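Local coordinates for protein 2'-deoxycytidine 5'-triphosphate deaminase (PDB 2R9Q) that probably catalyses the hydrolytic deamination of dCTP to dUTP, a step that supplies the precursor of thymidine nucleotides, at residues A276-T280 / A294-P299; G201-S205 / G333-Y337; R46-Y52 / Y92-E98; P112-T116 / R162-I166. One frame throughout, in Å; residues are numbered along the deposited sequence.

Interaction 1: A276-T280 / A294-P299; sequences AAEMT and AGFFDP
An edge of a four-stranded antiparallel sheet in the C-terminal dUTPase-like domain is built here, where strand 276-280 takes on the short strand 296-297 and the turns flanking it. A277 and F297 form the hydrogen-bonded pair: F297 N reaches A277 O at 2.9 Å, while A277 N meets F297 O at a longer 3.3 Å. Two residues on, M279 N meets G295 O at 3.0 Å, and the same oxygen takes a CA-H...O contact from E278. Beside these bonds E278 and F296 make the non-hydrogen-bonded pair. With CG anti to the backbone N (chi1 -169°), the extended E278 chain runs alongside the F296 ring, E278 CD coming 3.6 Å from F296 CE1, and the carboxylate plane is turned 57° from the ring. OE2 of that carboxylate is held by N111. As consecutive residues of an extended strand in this antiparallel β-sheet, F296 and F297 point to opposite faces. F297 shares its face with A277, whose CB touches F297 CB at 3.8 Å, and M279 CG packs 3.6 Å from F297 CE2. F296, on the E278 face, rests against Q165 and R167 of strand 162-170, and R167 also reaches across the strand pair, its NH1 hydrogen-bonded to A277 O and its NH2 to F297 O. Farther along, P299 CD closes on A276 CB at 4.1 Å.

Interaction 2: G201-S205 / G333-Y337; sequences GIALS and GRLVY
I202 lays its CG1 branch beside L335, I202 CG1 to L335 CB at 4.1 Å, the two side chains pointing the same way from neighbouring strands. Its other branch, I202 CG2, turns to the Y337 ring and comes 3.7 Å from Y337 CE2, the methyl meeting the ring at a slant. L204 CD1 also comes to L335 CB, 4.1 Å away and at about a right angle to the approach of I202 CG1, so this methylene is touched by two residues of strand 202-205. The backbones belong to the antiparallel sheet of the C-terminal domain, in which 202-205 is an outer strand beside 331-339; segments 202-205 and 333-337 run 144° apart. L335 N gives I202 O a short bond of 2.8 Å, and L204 N bonds to G333 O at 2.8 Å. The reciprocal bonds, I202 N to L335 O and G333 N to L204 O, are weak. R334 lies on the other face with A203; with CG anti to its backbone N (chi1 162°) it passes G201, whose N is 3.6 Å from R334 CG. G201 itself fits closely against the partner strand, its CA making a CA-H...O contact with L335 O. V269 of strand 261-269 covers I202, L335 and Y337 together, burying the apolar face, while the Y337 hydroxyl is bonded to the backbone oxygen of H270.

Interaction 3: R46-Y52 / Y92-E98; sequences RLGSKAY and YIVPLME
Both R46 and E98 set CG anti to the carbonyl carbon, and a bend at chi2 (68°) of E98 turns its carboxylate back onto R46. E98 OE1 takes R46 N at 2.8 Å, and E98 OE2 takes R46 NE at 3.0 Å, lying in the guanidinium plane; R46 NH1 adds a weak bond to the same OE2. Both stronger bonds use syn positions, and guanidinium and carboxylate are nearly coplanar, 28° apart, so one glutamate fixes main chain and side chain together. M97 lays its CE methyl over one guanidinium face, 3.7 Å from R46 CZ, while its N bonds to R46 O. S29 OG is hydrogen-bonded to both R46 NH1 and E98 OE2, and the backbone oxygens of A31 and D32 take further N-H groups of the arginine. G48 N reaches P95 O at 2.9 Å, and a water donating to K50 O and P95 O spans the gap where the register shifts by two residues. Beyond it Y52 and I93 form an antiparallel hydrogen-bonded pair, both N...O distances 2.7 Å, from Y52 N to I93 O and from I93 N to Y52 O. L47 CD2 packs on V94 CG1 at 3.8 Å, and A51 CB on V94 CG2 at 3.6 Å. Strands 50-54 and 91-101 thus meet edge to edge in an antiparallel sheet of the N-terminal domain, an arrangement in keeping with the β-rich dUTPase-like fold.

Interaction 4: P112-T116 / R162-I166; sequences PKSST and RLSQI
P112 and S164 face each other as an antiparallel non-hydrogen-bonded pair, CA to CA 4.3 Å, and the chain then leaves strand 106-112 to start a helix, with K113 at the N-cap position. L163 O takes two bonds at this departure: K113 N reaches it at 3.0 Å, tilted from the carbonyl plane, and T116 OG1 reaches it at 2.6 Å, in that plane and on a lone pair. The T116 hydroxyl gets there because OG1 stands anti to the carbonyl carbon (chi1 -61°), which turns it toward strand 162-166 from the first turn of the helix. A water bonded to S115 OG also donates to T116 OG1 and R162 O, tying the turn to the strand a second time. The K113 chain, bent at chi3 and chi4, folds over the strand: K113 CD comes 3.4 Å from R162 O, and K113 CG lies 3.8 Å from Q165 NE2, the two side chains crossing at about a right angle. K113 NZ and R162 NH2 are both bridged to D44 OD2, and Q165 NE2 bonds to D44 OD1, so one carboxylate probably offsets the closeness of the two cations; R162 NH1 is bridged to D34 and D36. Q165 OE1 receives a water that also donates to P112 O. Strand 42-46 flanks 162-170 along its other edge, with S164 and I166 backbones bonded to L45 and L43. Behind the helix start, I121 and T123 of strand 121-127 touch T116, while L146 and I148 of strand 143-150 pack on L163.

In the fold
Along the chain, interaction 3 and interaction 4 come first, both within the N-terminal domain; interaction 1 follows, nested inside the loop that interaction 2 closes, both within the C-terminal domain. Interactions 1 and 2 have centres about 10 Å apart and share one sheet, in which strands 275-281 and 331-339 are neighbours; T280 OG1 probably bonds to R334 O between them. Interactions 3 and 4, centres about 14 Å apart, touch through R46 with R162 and L47 with L163. Interaction 4, close to the centre of the folded chain, also packs against interaction 1 through Q165 and F296, joining the two dUTPase-like halves. Centres of interactions 2 and 3 lie about 33 Å apart, on opposite sides of the chain's centre.

Interaction 1: A276-T280 / A294-P299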
loop_
_atom_site.group_PDB
_atom_site.type_symbol
_atom_site.label_atom_id
_atom_site.label_comp_id
_atom_site.label_asym_id
_atom_site.label_seq_id
_atom_site.Cartn_x
_atom_site.Cartn_y
_atom_site.Cartn_z
ATOM N N ALA B 276 -4.186 10.602 -39.091
ATOM C CA ALA B 276 -4.466 10.136 -37.752
ATOM C C ALA B 276 -3.270 10.536 -36.879
ATOM O O ALA B 276 -2.209 10.899 -37.395
ATOM C CB ALA B 276 -4.693 8.627 -37.751
ATOM N N ALA B 277 -3.476 10.518 -35.560
ATOM C CA ALA B 277 -2.403 10.724 -34.576
ATOM C C ALA B 277 -2.356 9.642 -33.469
ATOM O O ALA B 277 -3.272 8.836 -33.289
ATOM C CB ALA B 277 -2.497 12.116 -33.961
ATOM N N GLU B 278 -1.245 9.648 -32.745
ATOM C CA GLU B 278 -1.049 8.823 -31.590
ATOM C C GLU B 278 -0.298 9.638 -30.553
ATOM O O GLU B 278 0.666 10.328 -30.869
ATOM C CB GLU B 278 -0.291 7.555 -31.953
ATOM C CG GLU B 278 -0.254 6.495 -30.873
ATOM C CD GLU B 278 0.340 5.167 -31.355
ATOM O OE1 GLU B 278 0.751 5.024 -32.530
ATOM O OE2 GLU B 278 0.386 4.233 -30.554
ATOM N N MET B 279 -0.790 9.565 -29.319
ATOM C CA MET B 279 -0.203 10.241 -28.183
ATOM C C MET B 279 0.972 9.381 -27.713
ATOM O O MET B 279 0.844 8.167 -27.647
ATOM C CB MET B 279 -1.265 10.366 -27.074
ATOM C CG MET B 279 -1.462 11.768 -26.500
ATOM S SD MET B 279 -0.093 12.314 -25.480
ATOM C CE MET B 279 0.769 13.384 -26.615
ATOM N N THR B 280 2.110 10.005 -27.429
ATOM C CA THR B 280 3.284 9.295 -26.903
ATOM C C THR B 280 3.806 9.972 -25.614
ATOM O O THR B 280 3.653 11.172 -25.453
ATOM C CB THR B 280 4.437 9.214 -27.944
ATOM O OG1 THR B 280 4.823 10.540 -28.339
ATOM C CG2 THR B 280 4.008 8.419 -29.173
ATOM N N ALA B 294 -1.906 6.415 -23.184
ATOM C CA ALA B 294 -1.759 7.144 -24.449
ATOM C C ALA B 294 -2.462 6.320 -25.511
ATOM O O ALA B 294 -2.439 5.084 -25.488
ATOM C CB ALA B 294 -0.262 7.378 -24.818
ATOM N N GLY B 295 -3.157 7.011 -26.390
ATOM C CA GLY B 295 -3.998 6.334 -27.336
ATOM C C GLY B 295 -4.013 6.937 -28.712
ATOM O O GLY B 295 -3.186 7.793 -29.088
ATOM N N PHE B 296 -4.977 6.442 -29.467
ATOM C CA PHE B 296 -5.193 6.878 -30.834
ATOM C C PHE B 296 -6.085 8.126 -30.857
ATOM O O PHE B 296 -6.989 8.244 -30.081
ATOM C CB PHE B 296 -5.805 5.737 -31.645
ATOM C CG PHE B 296 -4.890 4.567 -31.839
ATOM C CD1 PHE B 296 -3.558 4.749 -32.223
ATOM C CD2 PHE B 296 -5.359 3.269 -31.667
ATOM C CE1 PHE B 296 -2.731 3.649 -32.443
ATOM C CE2 PHE B 296 -4.538 2.178 -31.866
ATOM C CZ PHE B 296 -3.220 2.368 -32.250
ATOM N N PHE B 297 -5.732 9.068 -31.723
ATOM C CA PHE B 297 -6.562 10.201 -32.101
ATOM C C PHE B 297 -7.099 9.938 -33.498
ATOM O O PHE B 297 -6.363 9.518 -34.380
ATOM C CB PHE B 297 -5.728 11.483 -32.090
ATOM C CG PHE B 297 -5.461 11.999 -30.730
ATOM C CD1 PHE B 297 -6.012 13.185 -30.310
ATOM C CD2 PHE B 297 -4.679 11.276 -29.835
ATOM C CE1 PHE B 297 -5.757 13.652 -29.024
ATOM C CE2 PHE B 297 -4.446 11.729 -28.574
ATOM C CZ PHE B 297 -4.969 12.920 -28.169
ATOM N N ASP B 298 -8.383 10.179 -33.689
ATOM C CA ASP B 298 -9.015 9.968 -34.995
ATOM C C ASP B 298 -8.922 11.192 -35.891
ATOM O O ASP B 298 -8.928 12.308 -35.399
ATOM C CB ASP B 298 -10.503 9.605 -34.846
ATOM C CG ASP B 298 -10.738 8.136 -34.500
ATOM O OD1 ASP B 298 -10.139 7.225 -35.167
ATOM O OD2 ASP B 298 -11.556 7.921 -33.564
ATOM N N PRO B 299 -8.881 10.971 -37.215
ATOM C CA PRO B 299 -9.097 12.052 -38.176
ATOM C C PRO B 299 -10.324 12.834 -37.806
ATOM O O PRO B 299 -11.347 12.237 -37.496
ATOM C CB PRO B 299 -9.322 11.318 -39.508
ATOM C CG PRO B 299 -8.761 9.987 -39.341
ATOM C CD PRO B 299 -8.625 9.686 -37.888
#

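Interaction 2: G201-S205 / G333-Y337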
loop_
_atom_site.group_PDB
_atom_site.type_symbol
_atom_site.label_atom_id
_atom_site.label_comp_id
_atom_site.label_asym_id
_atom_site.label_seq_id
_atom_site.Cartn_x
_atom_site.Cartn_y
_atom_site.Cartn_z
ATOM N N GLY B 201 6.889 14.583 -32.823
ATOM C CA GLY B 201 5.769 15.363 -33.355
ATOM C C GLY B 201 5.490 16.614 -32.536
ATOM O O GLY B 201 6.405 17.174 -31.952
ATOM N N ILE B 202 4.232 17.043 -32.458
ATOM C CA ILE B 202 3.885 18.254 -31.687
ATOM C C ILE B 202 3.821 17.969 -30.168
ATOM O O ILE B 202 3.318 16.945 -29.747
ATOM C CB ILE B 202 2.627 19.019 -32.261
ATOM C CG1 ILE B 202 1.303 18.633 -31.579
ATOM C CG2 ILE B 202 2.524 18.861 -33.797
ATOM C CD1 ILE B 202 0.855 19.623 -30.526
ATOM N N ALA B 203 4.382 18.868 -29.362
ATOM C CA ALA B 203 4.528 18.657 -27.923
ATOM C C ALA B 203 3.310 19.153 -27.144
ATOM O O ALA B 203 2.717 20.178 -27.461
ATOM C CB ALA B 203 5.823 19.304 -27.390
ATOM N N LEU B 204 2.929 18.387 -26.140
ATOM C CA LEU B 204 1.783 18.710 -25.316
ATOM C C LEU B 204 2.246 19.042 -23.901
ATOM O O LEU B 204 3.024 18.315 -23.298
ATOM C CB LEU B 204 0.757 17.564 -25.344
ATOM C CG LEU B 204 0.053 17.339 -26.712
ATOM C CD1 LEU B 204 -0.638 16.007 -26.804
ATOM C CD2 LEU B 204 -0.909 18.429 -27.065
ATOM N N SER B 205 1.769 20.160 -23.381
ATOM C CA SER B 205 2.137 20.598 -22.056
ATOM C C SER B 205 0.900 20.659 -21.156
ATOM O O SER B 205 -0.221 20.697 -21.633
ATOM C CB SER B 205 2.864 21.949 -22.116
ATOM O OG SER B 205 2.041 22.932 -22.687
ATOM N N GLY B 333 3.851 14.974 -23.142
ATOM C CA GLY B 333 3.781 14.068 -24.263
ATOM C C GLY B 333 4.022 14.696 -25.621
ATOM O O GLY B 333 4.223 15.906 -25.769
ATOM N N ARG B 334 3.933 13.844 -26.618
ATOM C CA ARG B 334 4.234 14.189 -27.974
ATOM C C ARG B 334 3.163 13.514 -28.916
ATOM O O ARG B 334 2.997 12.293 -28.937
ATOM C CB ARG B 334 5.698 13.776 -28.136
ATOM C CG ARG B 334 6.272 13.606 -29.465
ATOM C CD ARG B 334 7.619 12.840 -29.306
ATOM N NE ARG B 334 7.534 11.412 -28.894
ATOM C CZ ARG B 334 7.500 10.358 -29.724
ATOM N NH1 ARG B 334 7.479 10.523 -31.044
ATOM N NH2 ARG B 334 7.456 9.121 -29.244
ATOM N N LEU B 335 2.368 14.339 -29.596
ATOM C CA LEU B 335 1.371 13.864 -30.543
ATOM C C LEU B 335 2.025 13.645 -31.905
ATOM O O LEU B 335 2.470 14.588 -32.548
ATOM C CB LEU B 335 0.220 14.836 -30.652
ATOM C CG LEU B 335 -1.098 14.356 -31.260
ATOM C CD1 LEU B 335 -1.712 13.167 -30.482
ATOM C CD2 LEU B 335 -2.079 15.542 -31.373
ATOM N N VAL B 336 2.090 12.376 -32.303
ATOM C CA VAL B 336 2.734 11.939 -33.536
ATOM C C VAL B 336 1.693 11.690 -34.658
ATOM O O VAL B 336 0.717 10.983 -34.460
ATOM C CB VAL B 336 3.564 10.688 -33.282
ATOM C CG1 VAL B 336 4.054 10.106 -34.580
ATOM C CG2 VAL B 336 4.734 11.010 -32.342
ATOM N N TYR B 337 1.933 12.286 -35.826
ATOM C CA TYR B 337 1.004 12.253 -36.945
ATOM C C TYR B 337 1.409 11.182 -37.970
ATOM O O TYR B 337 2.585 10.898 -38.168
ATOM C CB TYR B 337 0.904 13.630 -37.608
ATOM C CG TYR B 337 0.162 14.654 -36.782
ATOM C CD1 TYR B 337 -1.170 14.927 -37.013
ATOM C CD2 TYR B 337 0.797 15.350 -35.757
ATOM C CE1 TYR B 337 -1.858 15.843 -36.246
ATOM C CE2 TYR B 337 0.105 16.281 -34.981
ATOM C CZ TYR B 337 -1.219 16.532 -35.236
ATOM O OH TYR B 337 -1.913 17.469 -34.481
#

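Interaction 3: R46-Y52 / Y92-E98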
loop_
_atom_site.group_PDB
_atom_site.type_symbol
_atom_site.label_atom_id
_atom_site.label_comp_id
_atom_site.label_asym_id
_atom_site.label_seq_id
_atom_site.Cartn_x
_atom_site.Cartn_y
_atom_site.Cartn_z
ATOM N N ARG B 46 -13.882 -6.445 -28.973
ATOM C CA ARG B 46 -14.862 -6.885 -28.019
ATOM C C ARG B 46 -14.392 -8.139 -27.319
ATOM O O ARG B 46 -13.839 -9.025 -27.937
ATOM C CB ARG B 46 -16.196 -7.204 -28.713
ATOM C CG ARG B 46 -16.877 -6.064 -29.434
ATOM C CD ARG B 46 -18.112 -6.533 -30.165
ATOM N NE ARG B 46 -17.816 -7.306 -31.382
ATOM C CZ ARG B 46 -18.747 -7.726 -32.243
ATOM N NH1 ARG B 46 -18.404 -8.432 -33.305
ATOM N NH2 ARG B 46 -20.021 -7.434 -32.054
ATOM N N LEU B 47 -14.678 -8.200 -26.028
ATOM C CA LEU B 47 -14.490 -9.399 -25.218
ATOM C C LEU B 47 -15.398 -10.545 -25.642
ATOM O O LEU B 47 -16.595 -10.357 -25.982
ATOM C CB LEU B 47 -14.739 -9.120 -23.718
ATOM C CG LEU B 47 -14.069 -7.917 -23.042
ATOM C CD1 LEU B 47 -14.341 -7.934 -21.534
ATOM C CD2 LEU B 47 -12.590 -7.849 -23.370
ATOM N N GLY B 48 -14.796 -11.724 -25.625
ATOM C CA GLY B 48 -15.500 -12.988 -25.753
ATOM C C GLY B 48 -16.243 -13.364 -24.464
ATOM O O GLY B 48 -16.447 -12.530 -23.587
ATOM N N SER B 49 -16.654 -14.628 -24.390
ATOM C CA SER B 49 -17.479 -15.169 -23.296
ATOM C C SER B 49 -16.740 -15.707 -22.047
ATOM O O SER B 49 -17.378 -16.006 -21.058
ATOM C CB SER B 49 -18.347 -16.299 -23.857
ATOM O OG SER B 49 -19.119 -15.855 -24.961
ATOM N N LYS B 50 -15.416 -15.847 -22.110
ATOM C CA LYS B 50 -14.625 -16.413 -21.024
ATOM C C LYS B 50 -13.478 -15.447 -20.672
ATOM O O LYS B 50 -12.790 -14.918 -21.569
ATOM C CB LYS B 50 -13.939 -17.724 -21.436
ATOM C CG LYS B 50 -14.712 -19.011 -21.757
ATOM C CD LYS B 50 -13.570 -20.158 -21.839
ATOM C CE LYS B 50 -14.012 -21.698 -22.107
ATOM N NZ LYS B 50 -12.953 -22.784 -21.604
ATOM N N ALA B 51 -13.257 -15.244 -19.382
ATOM C CA ALA B 51 -12.043 -14.627 -18.873
ATOM C C ALA B 51 -11.238 -15.643 -18.049
ATOM O O ALA B 51 -11.787 -16.504 -17.358
ATOM C CB ALA B 51 -12.357 -13.386 -18.039
ATOM N N TYR B 52 -9.924 -15.548 -18.160
ATOM C CA TYR B 52 -9.036 -16.395 -17.418
ATOM C C TYR B 52 -8.262 -15.573 -16.416
ATOM O O TYR B 52 -7.551 -14.643 -16.770
ATOM C CB TYR B 52 -8.082 -17.121 -18.342
ATOM C CG TYR B 52 -8.733 -18.038 -19.329
ATOM C CD1 TYR B 52 -9.292 -19.247 -18.926
ATOM C CD2 TYR B 52 -8.803 -17.692 -20.678
ATOM C CE1 TYR B 52 -9.866 -20.105 -19.856
ATOM C CE2 TYR B 52 -9.368 -18.528 -21.596
ATOM C CZ TYR B 52 -9.898 -19.745 -21.191
ATOM O OH TYR B 52 -10.490 -20.564 -22.145
ATOM N N TYR B 92 -6.293 -10.744 -15.648
ATOM C CA TYR B 92 -7.211 -11.575 -16.418
ATOM C C TYR B 92 -6.806 -11.589 -17.871
ATOM O O TYR B 92 -6.420 -10.567 -18.411
ATOM C CB TYR B 92 -8.664 -11.060 -16.294
ATOM C CG TYR B 92 -9.158 -10.870 -14.877
ATOM C CD1 TYR B 92 -9.766 -11.903 -14.183
ATOM C CD2 TYR B 92 -9.013 -9.656 -14.241
ATOM C CE1 TYR B 92 -10.216 -11.731 -12.897
ATOM C CE2 TYR B 92 -9.452 -9.460 -12.955
ATOM C CZ TYR B 92 -10.059 -10.495 -12.277
ATOM O OH TYR B 92 -10.497 -10.266 -10.997
ATOM N N ILE B 93 -6.845 -12.755 -18.497
ATOM C CA ILE B 93 -6.686 -12.874 -19.956
ATOM C C ILE B 93 -8.046 -13.221 -20.557
ATOM O O ILE B 93 -8.764 -14.077 -20.042
ATOM C CB ILE B 93 -5.615 -13.926 -20.396
ATOM C CG1 ILE B 93 -4.348 -13.849 -19.528
ATOM C CG2 ILE B 93 -5.247 -13.760 -21.869
ATOM C CD1 ILE B 93 -3.589 -12.626 -19.657
ATOM N N VAL B 94 -8.399 -12.500 -21.623
ATOM C CA VAL B 94 -9.698 -12.601 -22.279
ATOM C C VAL B 94 -9.534 -12.770 -23.792
ATOM O O VAL B 94 -9.043 -11.854 -24.467
ATOM C CB VAL B 94 -10.589 -11.396 -21.947
ATOM C CG1 VAL B 94 -11.929 -11.537 -22.612
ATOM C CG2 VAL B 94 -10.736 -11.277 -20.457
ATOM N N PRO B 95 -9.910 -13.957 -24.327
ATOM C CA PRO B 95 -10.048 -14.070 -25.785
ATOM C C PRO B 95 -11.041 -13.074 -26.329
ATOM O O PRO B 95 -12.128 -12.888 -25.780
ATOM C CB PRO B 95 -10.506 -15.528 -26.011
ATOM C CG PRO B 95 -10.005 -16.273 -24.803
ATOM C CD PRO B 95 -10.138 -15.252 -23.666
ATOM N N LEU B 96 -10.628 -12.416 -27.399
ATOM C CA LEU B 96 -11.414 -11.401 -28.013
ATOM C C LEU B 96 -12.264 -12.061 -29.091
ATOM O O LEU B 96 -11.892 -13.096 -29.630
ATOM C CB LEU B 96 -10.500 -10.290 -28.548
ATOM C CG LEU B 96 -9.692 -9.436 -27.548
ATOM C CD1 LEU B 96 -8.665 -8.559 -28.299
ATOM C CD2 LEU B 96 -10.576 -8.594 -26.639
ATOM N N MET B 97 -13.433 -11.487 -29.365
ATOM C CA MET B 97 -14.296 -11.949 -30.466
ATOM C C MET B 97 -13.625 -11.792 -31.885
ATOM O O MET B 97 -13.798 -12.614 -32.777
ATOM C CB MET B 97 -15.635 -11.220 -30.396
ATOM C CG MET B 97 -16.514 -11.558 -29.190
ATOM S SD MET B 97 -18.064 -10.595 -29.087
ATOM C CE MET B 97 -18.855 -11.049 -30.614
ATOM N N GLU B 98 -12.826 -10.752 -32.067
ATOM C CA GLU B 98 -12.181 -10.497 -33.354
ATOM C C GLU B 98 -10.928 -11.326 -33.567
ATOM O O GLU B 98 -10.150 -11.541 -32.644
ATOM C CB GLU B 98 -11.852 -9.021 -33.514
ATOM C CG GLU B 98 -13.083 -8.142 -33.688
ATOM C CD GLU B 98 -13.938 -8.065 -32.432
ATOM O OE1 GLU B 98 -13.367 -7.903 -31.315
ATOM O OE2 GLU B 98 -15.170 -8.177 -32.567
HETATM O O HOH W 1 -13.181 -15.015 -24.277
#

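Interaction 4: P112-T116 / R162-I166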
loop_
_atom_site.group_PDB
_atom_site.type_symbol
_atom_site.label_atom_id
_atom_site.label_comp_id
_atom_site.label_asym_id
_atom_site.label_seq_id
_atom_site.Cartn_x
_atom_site.Cartn_y
_atom_site.Cartn_z
ATOM N N PRO B 112 -5.432 1.297 -25.637
ATOM C CA PRO B 112 -6.705 1.431 -24.945
ATOM C C PRO B 112 -7.587 2.518 -25.504
ATOM O O PRO B 112 -7.095 3.509 -25.979
ATOM C CB PRO B 112 -6.297 1.750 -23.518
ATOM C CG PRO B 112 -4.900 2.243 -23.621
ATOM C CD PRO B 112 -4.293 1.520 -24.729
ATOM N N LYS B 113 -8.895 2.308 -25.474
ATOM C CA LYS B 113 -9.837 3.386 -25.700
ATOM C C LYS B 113 -9.665 4.399 -24.611
ATOM O O LYS B 113 -9.219 4.069 -23.506
ATOM C CB LYS B 113 -11.267 2.874 -25.677
ATOM C CG LYS B 113 -11.608 1.959 -26.828
ATOM C CD LYS B 113 -12.849 1.151 -26.546
ATOM C CE LYS B 113 -14.075 1.999 -26.310
ATOM N NZ LYS B 113 -14.366 2.809 -27.516
ATOM N N SER B 114 -10.001 5.648 -24.906
ATOM C CA SER B 114 -9.684 6.710 -23.966
ATOM C C SER B 114 -10.483 6.606 -22.688
ATOM O O SER B 114 -9.985 6.937 -21.631
ATOM C CB SER B 114 -9.798 8.090 -24.599
ATOM O OG SER B 114 -11.030 8.253 -25.200
ATOM N N SER B 115 -11.709 6.119 -22.790
ATOM C CA SER B 115 -12.530 5.849 -21.619
ATOM C C SER B 115 -11.934 4.735 -20.755
ATOM O O SER B 115 -12.171 4.695 -19.557
ATOM C CB SER B 115 -13.947 5.511 -22.032
ATOM O OG SER B 115 -13.991 4.303 -22.755
ATOM N N THR B 116 -11.146 3.847 -21.361
ATOM C CA THR B 116 -10.453 2.804 -20.617
ATOM C C THR B 116 -9.417 3.430 -19.715
ATOM O O THR B 116 -9.289 3.033 -18.575
ATOM C CB THR B 116 -9.860 1.721 -21.556
ATOM O OG1 THR B 116 -10.928 1.116 -22.273
ATOM C CG2 THR B 116 -9.100 0.599 -20.796
ATOM N N ARG B 162 -15.958 -3.305 -24.790
ATOM C CA ARG B 162 -14.950 -2.746 -25.675
ATOM C C ARG B 162 -13.999 -1.925 -24.845
ATOM O O ARG B 162 -14.374 -0.904 -24.351
ATOM C CB ARG B 162 -15.626 -1.911 -26.746
ATOM C CG ARG B 162 -16.311 -2.767 -27.780
ATOM C CD ARG B 162 -17.564 -2.177 -28.339
ATOM N NE ARG B 162 -17.283 -0.886 -28.936
ATOM C CZ ARG B 162 -18.103 -0.184 -29.714
ATOM N NH1 ARG B 162 -19.294 -0.633 -30.043
ATOM N NH2 ARG B 162 -17.706 0.989 -30.185
ATOM N N LEU B 163 -12.779 -2.412 -24.649
ATOM C CA LEU B 163 -11.800 -1.704 -23.811
ATOM C C LEU B 163 -10.631 -1.176 -24.633
ATOM O O LEU B 163 -9.980 -0.203 -24.272
ATOM C CB LEU B 163 -11.344 -2.578 -22.660
ATOM C CG LEU B 163 -12.292 -3.018 -21.523
ATOM C CD1 LEU B 163 -13.273 -4.091 -21.973
ATOM C CD2 LEU B 163 -11.483 -3.596 -20.378
ATOM N N SER B 164 -10.473 -1.745 -25.811
ATOM C CA SER B 164 -9.296 -1.574 -26.610
ATOM C C SER B 164 -9.645 -1.347 -28.056
ATOM O O SER B 164 -10.742 -1.639 -28.479
ATOM C CB SER B 164 -8.470 -2.841 -26.468
ATOM O OG SER B 164 -7.200 -2.661 -27.007
ATOM N N GLN B 165 -8.696 -0.816 -28.811
ATOM C CA GLN B 165 -8.829 -0.678 -30.262
ATOM C C GLN B 165 -7.544 -0.972 -31.054
ATOM O O GLN B 165 -6.435 -0.809 -30.567
ATOM C CB GLN B 165 -9.419 0.665 -30.649
ATOM C CG GLN B 165 -8.832 1.829 -30.009
ATOM C CD GLN B 165 -9.639 3.077 -30.219
ATOM O OE1 GLN B 165 -9.087 4.173 -30.224
ATOM N NE2 GLN B 165 -10.946 2.932 -30.420
ATOM N N ILE B 166 -7.752 -1.444 -32.281
ATOM C CA ILE B 166 -6.698 -1.848 -33.193
ATOM C C ILE B 166 -6.702 -0.936 -34.450
ATOM O O ILE B 166 -7.739 -0.725 -35.080
ATOM C CB ILE B 166 -6.831 -3.366 -33.519
ATOM C CG1 ILE B 166 -5.640 -3.893 -34.322
ATOM C CG2 ILE B 166 -8.110 -3.695 -34.256
ATOM C CD1 ILE B 166 -5.748 -5.363 -34.586
HETATM O O HOH W 2 -6.848 4.488 -28.577
HETATM O O HOH W 3 -10.113 6.432 -27.774
HETATM O O HOH W 4 -13.927 1.513 -22.346
#